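Local atomic coordinates of type 2A phosphatase-associated protein 42 (Saccharomyces cerevisiae, PDB entry 2V0P), a protein that associates with type 2A phosphatase catalytic subunits, inhibits the phosphatase SIT4 and takes part in TOR signalling in response to the available nitrogen source. Residues Gln32-Lys46 / Val75-Gln87. Numbering follows the deposited sequence.
Sequences QGLLLSTIKKLLNLK and VDYYLGLLISRRQ
L42 and L82 interlock as knobs into holes where segment 32-46 of helix 29-52 runs antiparallel to helix 75-83, their axes approaching to 10.1 Å at 159°, a helix pair of the tetratricopeptide repeat-like fold in Tap42's N-terminal domain. L42 drops among V75, Y78, L79 and L82; its CG lies anti to the backbone N (chi1 -174°), which carries CG to 3.6 Å from L79 CD2. L82 in turn settles among L35, T38, I39 and L42, with I39 CG1 sliding past its CB at 3.6 Å. F8 of helix 4-19 packs on L42 as well.

Polar contacts mark the two ends. At one end Q32 OE1 takes two donors from the loop that follows helix 75-83: R86 NH1 at 3.0 Å in the carbonyl plane, on a lone pair, and Q87 N at 2.9 Å from above that plane. Q32 NE2 bonds Q26 O. The R86 chain folds about its CB-CG and CG-CD bonds, its methylenes against L35 CD2 and I39 CD1, one guanidinium face over L36 CB. A leucine in place of R86 would probably leave Q32 OE1 without its in-plane donor and L36 CB without the flat group lying over it. At the far end, the extended K46 chain passes V75 CG2 and brings NZ to the syn lone pair of D76 OD1, a 2.6 Å salt bridge.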
ATOM      1  N   GLN A  32      -9.248 -15.963  18.657  1.00 30.32           N
ATOM      2  CA  GLN A  32     -10.290 -15.958  17.667  1.00 31.60           C
ATOM      3  C   GLN A  32     -11.629 -16.458  18.300  1.00 32.20           C
ATOM      4  O   GLN A  32     -12.706 -16.019  17.907  1.00 31.44           O
ATOM      5  CB  GLN A  32      -9.922 -16.819  16.474  1.00 33.21           C
ATOM      6  CG  GLN A  32      -8.836 -16.259  15.576  1.00 33.92           C
ATOM      7  CD  GLN A  32      -9.210 -14.908  15.069  1.00 31.98           C
ATOM      8  OE1 GLN A  32     -10.299 -14.713  14.535  1.00 34.44           O
ATOM      9  NE2 GLN A  32      -8.350 -13.962  15.278  1.00 33.24           N
ATOM     10  N   GLY A  33     -11.496 -17.390  19.237  1.00 31.81           N
ATOM     11  CA  GLY A  33     -12.585 -18.003  19.968  1.00 33.41           C
ATOM     12  C   GLY A  33     -13.392 -16.944  20.697  1.00 32.92           C
ATOM     13  O   GLY A  33     -14.563 -16.859  20.481  1.00 34.56           O
ATOM     14  N   LEU A  34     -12.741 -16.135  21.524  1.00 33.61           N
ATOM     15  CA  LEU A  34     -13.387 -14.983  22.225  1.00 33.88           C
ATOM     16  C   LEU A  34     -13.897 -13.931  21.258  1.00 33.43           C
ATOM     17  O   LEU A  34     -14.983 -13.361  21.446  1.00 34.96           O
ATOM     18  CB  LEU A  34     -12.425 -14.331  23.214  1.00 33.50           C
ATOM     19  CG  LEU A  34     -12.888 -13.111  24.012  1.00 34.80           C
ATOM     20  CD1 LEU A  34     -14.084 -13.517  24.889  1.00 36.60           C
ATOM     21  CD2 LEU A  34     -11.735 -12.687  24.869  1.00 34.70           C
ATOM     22  N   LEU A  35     -13.142 -13.686  20.185  1.00 33.03           N
ATOM     23  CA  LEU A  35     -13.556 -12.722  19.205  1.00 33.03           C
ATOM     24  C   LEU A  35     -14.859 -13.149  18.523  1.00 32.46           C
ATOM     25  O   LEU A  35     -15.803 -12.370  18.427  1.00 34.58           O
ATOM     26  CB  LEU A  35     -12.403 -12.413  18.203  1.00 32.72           C
ATOM     27  CG  LEU A  35     -12.695 -11.388  17.128  1.00 34.85           C
ATOM     28  CD1 LEU A  35     -12.693  -9.964  17.642  1.00 39.76           C
ATOM     29  CD2 LEU A  35     -11.739 -11.539  16.018  1.00 36.53           C
ATOM     30  N   LEU A  36     -14.901 -14.392  18.081  1.00 32.05           N
ATOM     31  CA  LEU A  36     -16.065 -14.949  17.481  1.00 32.70           C
ATOM     32  C   LEU A  36     -17.271 -14.921  18.415  1.00 30.09           C
ATOM     33  O   LEU A  36     -18.295 -14.622  17.992  1.00 33.14           O
ATOM     34  CB  LEU A  36     -15.828 -16.373  17.025  1.00 30.13           C
ATOM     35  CG  LEU A  36     -16.994 -17.044  16.339  1.00 34.35           C
ATOM     36  CD1 LEU A  36     -17.498 -16.242  15.148  1.00 39.67           C
ATOM     37  CD2 LEU A  36     -16.641 -18.450  15.923  1.00 39.99           C
ATOM     38  N   SER A  37     -17.115 -15.246  19.661  1.00 30.95           N
ATOM     39  CA  SER A  37     -18.311 -15.285  20.544  1.00 33.97           C
ATOM     40  C   SER A  37     -18.773 -13.864  20.854  1.00 32.44           C
ATOM     41  O   SER A  37     -19.958 -13.620  20.952  1.00 33.32           O
ATOM     42  CB  SER A  37     -18.104 -16.097  21.787  1.00 32.34           C
ATOM     43  OG  SER A  37     -17.090 -15.568  22.584  1.00 38.12           O
ATOM     44  N   THR A  38     -17.823 -12.936  20.955  1.00 33.53           N
ATOM     45  CA  THR A  38     -18.141 -11.537  21.087  1.00 29.02           C
ATOM     46  C   THR A  38     -18.949 -11.010  19.927  1.00 29.97           C
ATOM     47  O   THR A  38     -19.994 -10.309  20.075  1.00 32.44           O
ATOM     48  CB  THR A  38     -16.950 -10.716  21.462  1.00 30.80           C
ATOM     49  OG1 THR A  38     -16.381 -11.271  22.606  1.00 30.89           O
ATOM     50  CG2 THR A  38     -17.367  -9.150  21.801  1.00 32.97           C
ATOM     51  N   ILE A  39     -18.516 -11.302  18.728  1.00 30.32           N
ATOM     52  CA  ILE A  39     -19.266 -10.893  17.583  1.00 30.09           C
ATOM     53  C   ILE A  39     -20.652 -11.502  17.580  1.00 31.93           C
ATOM     54  O   ILE A  39     -21.622 -10.788  17.331  1.00 34.18           O
ATOM     55  CB  ILE A  39     -18.492 -11.278  16.270  1.00 29.80           C
ATOM     56  CG1 ILE A  39     -17.267 -10.411  16.109  1.00 32.16           C
ATOM     57  CG2 ILE A  39     -19.335 -11.125  15.110  1.00 28.63           C
ATOM     58  CD1 ILE A  39     -16.331 -11.096  14.991  1.00 30.73           C
ATOM     59  N   LYS A  40     -20.768 -12.791  17.865  1.00 34.10           N
ATOM     60  CA  LYS A  40     -22.056 -13.457  17.869  1.00 36.01           C
ATOM     61  C   LYS A  40     -23.026 -12.713  18.853  1.00 34.24           C
ATOM     62  O   LYS A  40     -24.145 -12.403  18.489  1.00 36.03           O
ATOM     63  CB  LYS A  40     -21.916 -14.957  18.174  1.00 36.88           C
ATOM     64  CG  LYS A  40     -21.247 -15.764  17.056  1.00 38.37           C
ATOM     65  CD  LYS A  40     -21.171 -17.251  17.423  1.00 39.55           C
ATOM     66  CE  LYS A  40     -20.482 -18.092  16.348  1.00 44.99           C
ATOM     67  NZ  LYS A  40     -21.331 -18.298  15.129  1.00 48.83           N
ATOM     68  N   LYS A  41     -22.542 -12.397  20.045  1.00 32.71           N
ATOM     69  CA  LYS A  41     -23.266 -11.619  21.052  1.00 34.36           C
ATOM     70  C   LYS A  41     -23.696 -10.247  20.555  1.00 34.85           C
ATOM     71  O   LYS A  41     -24.815  -9.807  20.819  1.00 33.70           O
ATOM     72  CB  LYS A  41     -22.404 -11.398  22.281  1.00 34.83           C
ATOM     73  CG  LYS A  41     -22.272 -12.606  23.184  1.00 36.22           C
ATOM     74  CD  LYS A  41     -21.366 -12.276  24.324  1.00 40.44           C
ATOM     75  CE  LYS A  41     -21.148 -13.489  25.215  1.00 47.88           C
ATOM     76  NZ  LYS A  41     -20.178 -13.152  26.315  1.00 51.54           N
ATOM     77  N   LEU A  42     -22.769  -9.537  19.923  1.00 31.75           N
ATOM     78  CA  LEU A  42     -23.107  -8.222  19.377  1.00 32.20           C
ATOM     79  C   LEU A  42     -24.114  -8.295  18.234  1.00 31.22           C
ATOM     80  O   LEU A  42     -24.912  -7.427  18.092  1.00 33.76           O
ATOM     81  CB  LEU A  42     -21.854  -7.447  19.012  1.00 32.47           C
ATOM     82  CG  LEU A  42     -22.005  -5.993  18.547  1.00 32.95           C
ATOM     83  CD1 LEU A  42     -22.734  -5.182  19.622  1.00 34.90           C
ATOM     84  CD2 LEU A  42     -20.611  -5.396  18.293  1.00 32.91           C
ATOM     85  N   LEU A  43     -24.082  -9.349  17.427  1.00 33.42           N
ATOM     86  CA  LEU A  43     -24.989  -9.503  16.335  1.00 33.23           C
ATOM     87  C   LEU A  43     -26.386  -9.754  16.960  1.00 34.47           C
ATOM     88  O   LEU A  43     -27.370  -9.238  16.503  1.00 34.63           O
ATOM     89  CB  LEU A  43     -24.578 -10.694  15.485  1.00 35.10           C
ATOM     90  CG  LEU A  43     -23.380 -10.487  14.522  1.00 32.80           C
ATOM     91  CD1 LEU A  43     -23.069 -11.815  13.892  1.00 39.75           C
ATOM     92  CD2 LEU A  43     -23.749  -9.491  13.487  1.00 37.64           C
ATOM     93  N   ASN A  44     -26.410 -10.551  17.999  1.00 33.50           N
ATOM     94  CA  ASN A  44     -27.639 -10.877  18.693  1.00 36.75           C
ATOM     95  C   ASN A  44     -28.227  -9.630  19.299  1.00 35.64           C
ATOM     96  O   ASN A  44     -29.430  -9.439  19.231  1.00 36.71           O
ATOM     97  CB  ASN A  44     -27.377 -11.973  19.729  1.00 37.50           C
ATOM     98  CG  ASN A  44     -27.410 -13.338  19.107  1.00 39.81           C
ATOM     99  OD1 ASN A  44     -27.930 -13.494  18.004  1.00 44.82           O
ATOM    100  ND2 ASN A  44     -26.886 -14.344  19.808  1.00 44.28           N
ATOM    101  N   LEU A  45     -27.343  -8.745  19.774  1.00 37.02           N
ATOM    102  CA  LEU A  45     -27.733  -7.460  20.411  1.00 35.29           C
ATOM    103  C   LEU A  45     -28.307  -6.456  19.438  1.00 35.98           C
ATOM    104  O   LEU A  45     -29.411  -5.854  19.689  1.00 35.60           O
ATOM    105  CB  LEU A  45     -26.586  -6.923  21.227  1.00 35.76           C
ATOM    106  CG  LEU A  45     -26.753  -5.697  22.094  1.00 39.70           C
ATOM    107  CD1 LEU A  45     -27.856  -5.962  23.129  1.00 40.50           C
ATOM    108  CD2 LEU A  45     -25.435  -5.383  22.757  1.00 41.52           C
ATOM    109  N   LYS A  46     -27.659  -6.340  18.274  1.00 35.48           N
ATOM    110  CA  LYS A  46     -28.217  -5.574  17.223  1.00 35.19           C
ATOM    111  C   LYS A  46     -29.640  -5.971  16.878  1.00 34.93           C
ATOM    112  O   LYS A  46     -30.492  -5.115  16.757  1.00 37.10           O
ATOM    113  CB  LYS A  46     -27.344  -5.646  15.981  1.00 35.18           C
ATOM    114  CG  LYS A  46     -27.887  -4.818  14.885  1.00 37.79           C
ATOM    115  CD  LYS A  46     -26.880  -4.566  13.805  1.00 42.32           C
ATOM    116  CE  LYS A  46     -27.597  -4.067  12.565  1.00 46.56           C
ATOM    117  NZ  LYS A  46     -26.635  -3.424  11.619  1.00 46.14           N
ATOM    118  N   VAL A  75     -23.301   0.196  17.703  1.00 32.72           N
ATOM    119  CA  VAL A  75     -23.223  -1.241  17.529  1.00 34.31           C
ATOM    120  C   VAL A  75     -22.502  -1.597  16.183  1.00 35.16           C
ATOM    121  O   VAL A  75     -21.635  -2.361  16.192  1.00 35.44           O
ATOM    122  CB  VAL A  75     -24.547  -1.990  17.625  1.00 34.15           C
ATOM    123  CG1 VAL A  75     -25.325  -1.633  18.896  1.00 31.43           C
ATOM    124  CG2 VAL A  75     -25.385  -1.839  16.432  1.00 38.49           C
ATOM    125  N   ASP A  76     -22.851  -0.976  15.077  1.00 36.94           N
ATOM    126  CA  ASP A  76     -22.145  -1.263  13.843  1.00 35.98           C
ATOM    127  C   ASP A  76     -20.668  -0.854  13.872  1.00 38.29           C
ATOM    128  O   ASP A  76     -19.851  -1.515  13.197  1.00 38.22           O
ATOM    129  CB  ASP A  76     -22.839  -0.631  12.683  1.00 38.63           C
ATOM    130  CG  ASP A  76     -24.210  -1.189  12.467  1.00 39.40           C
ATOM    131  OD1 ASP A  76     -24.317  -2.425  12.417  1.00 46.28           O
ATOM    132  OD2 ASP A  76     -25.159  -0.376  12.357  1.00 42.40           O
ATOM    133  N   TYR A  77     -20.314   0.218  14.621  1.00 35.46           N
ATOM    134  CA  TYR A  77     -18.958   0.603  14.753  1.00 34.99           C
ATOM    135  C   TYR A  77     -18.160  -0.560  15.400  1.00 36.08           C
ATOM    136  O   TYR A  77     -17.097  -0.932  14.907  1.00 32.07           O
ATOM    137  CB  TYR A  77     -18.769   1.882  15.552  1.00 35.45           C
ATOM    138  CG  TYR A  77     -17.368   2.263  15.947  1.00 32.04           C
ATOM    139  CD1 TYR A  77     -16.409   2.765  14.994  1.00 32.74           C
ATOM    140  CD2 TYR A  77     -16.959   2.174  17.270  1.00 29.90           C
ATOM    141  CE1 TYR A  77     -15.141   3.122  15.405  1.00 27.34           C
ATOM    142  CE2 TYR A  77     -15.713   2.553  17.632  1.00 36.11           C
ATOM    143  CZ  TYR A  77     -14.801   3.029  16.642  1.00 30.93           C
ATOM    144  OH  TYR A  77     -13.592   3.386  17.020  1.00 30.86           O
ATOM    145  N   TYR A  78     -18.708  -1.110  16.488  1.00 33.77           N
ATOM    146  CA  TYR A  78     -18.035  -2.100  17.234  1.00 33.30           C
ATOM    147  C   TYR A  78     -17.953  -3.439  16.385  1.00 35.07           C
ATOM    148  O   TYR A  78     -17.002  -4.145  16.494  1.00 33.82           O
ATOM    149  CB  TYR A  78     -18.727  -2.283  18.609  1.00 36.46           C
ATOM    150  CG  TYR A  78     -18.205  -1.292  19.612  1.00 33.27           C
ATOM    151  CD1 TYR A  78     -18.934  -0.199  19.981  1.00 35.94           C
ATOM    152  CD2 TYR A  78     -16.920  -1.424  20.120  1.00 36.57           C
ATOM    153  CE1 TYR A  78     -18.454   0.695  20.864  1.00 38.60           C
ATOM    154  CE2 TYR A  78     -16.404  -0.503  20.999  1.00 41.26           C
ATOM    155  CZ  TYR A  78     -17.189   0.553  21.368  1.00 40.31           C
ATOM    156  OH  TYR A  78     -16.712   1.471  22.262  1.00 42.22           O
ATOM    157  N   LEU A  79     -18.963  -3.736  15.599  1.00 35.24           N
ATOM    158  CA  LEU A  79     -18.941  -4.862  14.704  1.00 37.25           C
ATOM    159  C   LEU A  79     -17.797  -4.648  13.681  1.00 36.95           C
ATOM    160  O   LEU A  79     -17.034  -5.544  13.440  1.00 38.16           O
ATOM    161  CB  LEU A  79     -20.290  -5.093  14.030  1.00 36.05           C
ATOM    162  CG  LEU A  79     -21.501  -5.750  14.775  1.00 33.39           C
ATOM    163  CD1 LEU A  79     -22.618  -5.740  13.856  1.00 33.56           C
ATOM    164  CD2 LEU A  79     -21.246  -7.145  15.230  1.00 33.48           C
ATOM    165  N   GLY A  80     -17.696  -3.445  13.127  1.00 36.92           N
ATOM    166  CA  GLY A  80     -16.546  -3.060  12.285  1.00 35.59           C
ATOM    167  C   GLY A  80     -15.201  -3.394  12.863  1.00 31.92           C
ATOM    168  O   GLY A  80     -14.393  -4.045  12.214  1.00 35.30           O
ATOM    169  N   LEU A  81     -14.976  -2.963  14.073  1.00 31.83           N
ATOM    170  CA  LEU A  81     -13.762  -3.163  14.781  1.00 34.54           C
ATOM    171  C   LEU A  81     -13.478  -4.675  15.078  1.00 34.22           C
ATOM    172  O   LEU A  81     -12.341  -5.158  14.943  1.00 35.12           O
ATOM    173  CB  LEU A  81     -13.785  -2.388  16.054  1.00 33.75           C
ATOM    174  CG  LEU A  81     -13.750  -0.879  16.045  1.00 35.66           C
ATOM    175  CD1 LEU A  81     -13.839  -0.447  17.461  1.00 38.28           C
ATOM    176  CD2 LEU A  81     -12.448  -0.388  15.373  1.00 36.24           C
ATOM    177  N   LEU A  82     -14.508  -5.396  15.484  1.00 34.91           N
ATOM    178  CA  LEU A  82     -14.309  -6.795  15.835  1.00 33.55           C
ATOM    179  C   LEU A  82     -14.078  -7.663  14.619  1.00 33.01           C
ATOM    180  O   LEU A  82     -13.190  -8.469  14.649  1.00 33.83           O
ATOM    181  CB  LEU A  82     -15.527  -7.330  16.624  1.00 36.40           C
ATOM    182  CG  LEU A  82     -15.787  -6.621  17.953  1.00 28.20           C
ATOM    183  CD1 LEU A  82     -17.231  -6.921  18.341  1.00 40.88           C
ATOM    184  CD2 LEU A  82     -14.957  -7.103  18.987  1.00 28.21           C
ATOM    185  N   ILE A  83     -14.896  -7.508  13.592  1.00 33.01           N
ATOM    186  CA  ILE A  83     -14.802  -8.272  12.389  1.00 35.14           C
ATOM    187  C   ILE A  83     -13.437  -8.075  11.679  1.00 35.38           C
ATOM    188  O   ILE A  83     -12.865  -9.004  11.215  1.00 35.54           O
ATOM    189  CB  ILE A  83     -15.950  -7.967  11.432  1.00 36.57           C
ATOM    190  CG1 ILE A  83     -17.296  -8.354  12.082  1.00 34.61           C
ATOM    191  CG2 ILE A  83     -15.797  -8.809  10.127  1.00 36.95           C
ATOM    192  CD1 ILE A  83     -18.399  -8.061  11.315  1.00 34.77           C
ATOM    193  N   SER A  84     -12.911  -6.862  11.652  1.00 35.68           N
ATOM    194  CA  SER A  84     -11.629  -6.665  10.942  1.00 35.99           C
ATOM    195  C   SER A  84     -10.496  -7.504  11.546  1.00 35.35           C
ATOM    196  O   SER A  84      -9.451  -7.708  10.911  1.00 33.92           O
ATOM    197  CB  SER A  84     -11.271  -5.183  10.932  1.00 34.69           C
ATOM    198  OG  SER A  84     -10.933  -4.770  12.208  1.00 32.39           O
ATOM    199  N   ARG A  85     -10.747  -8.049  12.752  1.00 35.05           N
ATOM    200  CA  ARG A  85      -9.756  -8.727  13.518  1.00 33.13           C
ATOM    201  C   ARG A  85      -9.816 -10.298  13.395  1.00 32.50           C
ATOM    202  O   ARG A  85      -8.948 -10.967  13.873  1.00 28.58           O
ATOM    203  CB  ARG A  85      -9.830  -8.296  14.980  1.00 33.67           C
ATOM    204  CG  ARG A  85      -9.154  -7.028  15.342  1.00 34.25           C
ATOM    205  CD  ARG A  85      -9.684  -6.429  16.635  1.00 38.50           C
ATOM    206  NE  ARG A  85      -8.892  -5.254  17.002  1.00 36.16           N
ATOM    207  CZ  ARG A  85      -9.035  -4.050  16.477  1.00 36.22           C
ATOM    208  NH1 ARG A  85      -9.981  -3.803  15.589  1.00 37.45           N
ATOM    209  NH2 ARG A  85      -8.226  -3.063  16.843  1.00 44.06           N
ATOM    210  N   ARG A  86     -10.858 -10.804  12.755  1.00 32.48           N
ATOM    211  CA  ARG A  86     -11.074 -12.211  12.515  1.00 34.78           C
ATOM    212  C   ARG A  86     -10.022 -12.752  11.547  1.00 33.54           C
ATOM    213  O   ARG A  86      -9.609 -12.063  10.656  1.00 31.79           O
ATOM    214  CB  ARG A  86     -12.478 -12.419  11.956  1.00 36.02           C
ATOM    215  CG  ARG A  86     -13.554 -12.227  13.021  1.00 37.12           C
ATOM    216  CD  ARG A  86     -13.660 -13.499  13.902  1.00 40.18           C
ATOM    217  NE  ARG A  86     -14.323 -14.610  13.248  1.00 38.92           N
ATOM    218  CZ  ARG A  86     -13.920 -15.884  13.331  1.00 42.99           C
ATOM    219  NH1 ARG A  86     -12.833 -16.211  14.019  1.00 41.50           N
ATOM    220  NH2 ARG A  86     -14.601 -16.843  12.711  1.00 42.94           N
ATOM    221  N   GLN A  87      -9.603 -13.980  11.781  1.00 34.86           N
ATOM    222  CA  GLN A  87      -8.719 -14.695  10.879  1.00 37.12           C
ATOM    223  C   GLN A  87      -9.131 -16.163  10.815  1.00 37.20           C
ATOM    224  O   GLN A  87      -9.603 -16.749  11.808  1.00 38.65           O
ATOM    225  CB  GLN A  87      -7.272 -14.657  11.385  1.00 35.76           C
ATOM    226  CG  GLN A  87      -6.713 -13.348  11.563  1.00 40.89           C
ATOM    227  CD  GLN A  87      -5.245 -13.410  11.882  1.00 45.62           C
ATOM    228  OE1 GLN A  87      -4.581 -14.467  11.745  1.00 45.53           O
ATOM    229  NE2 GLN A  87      -4.707 -12.273  12.275  1.00 46.10           N
TER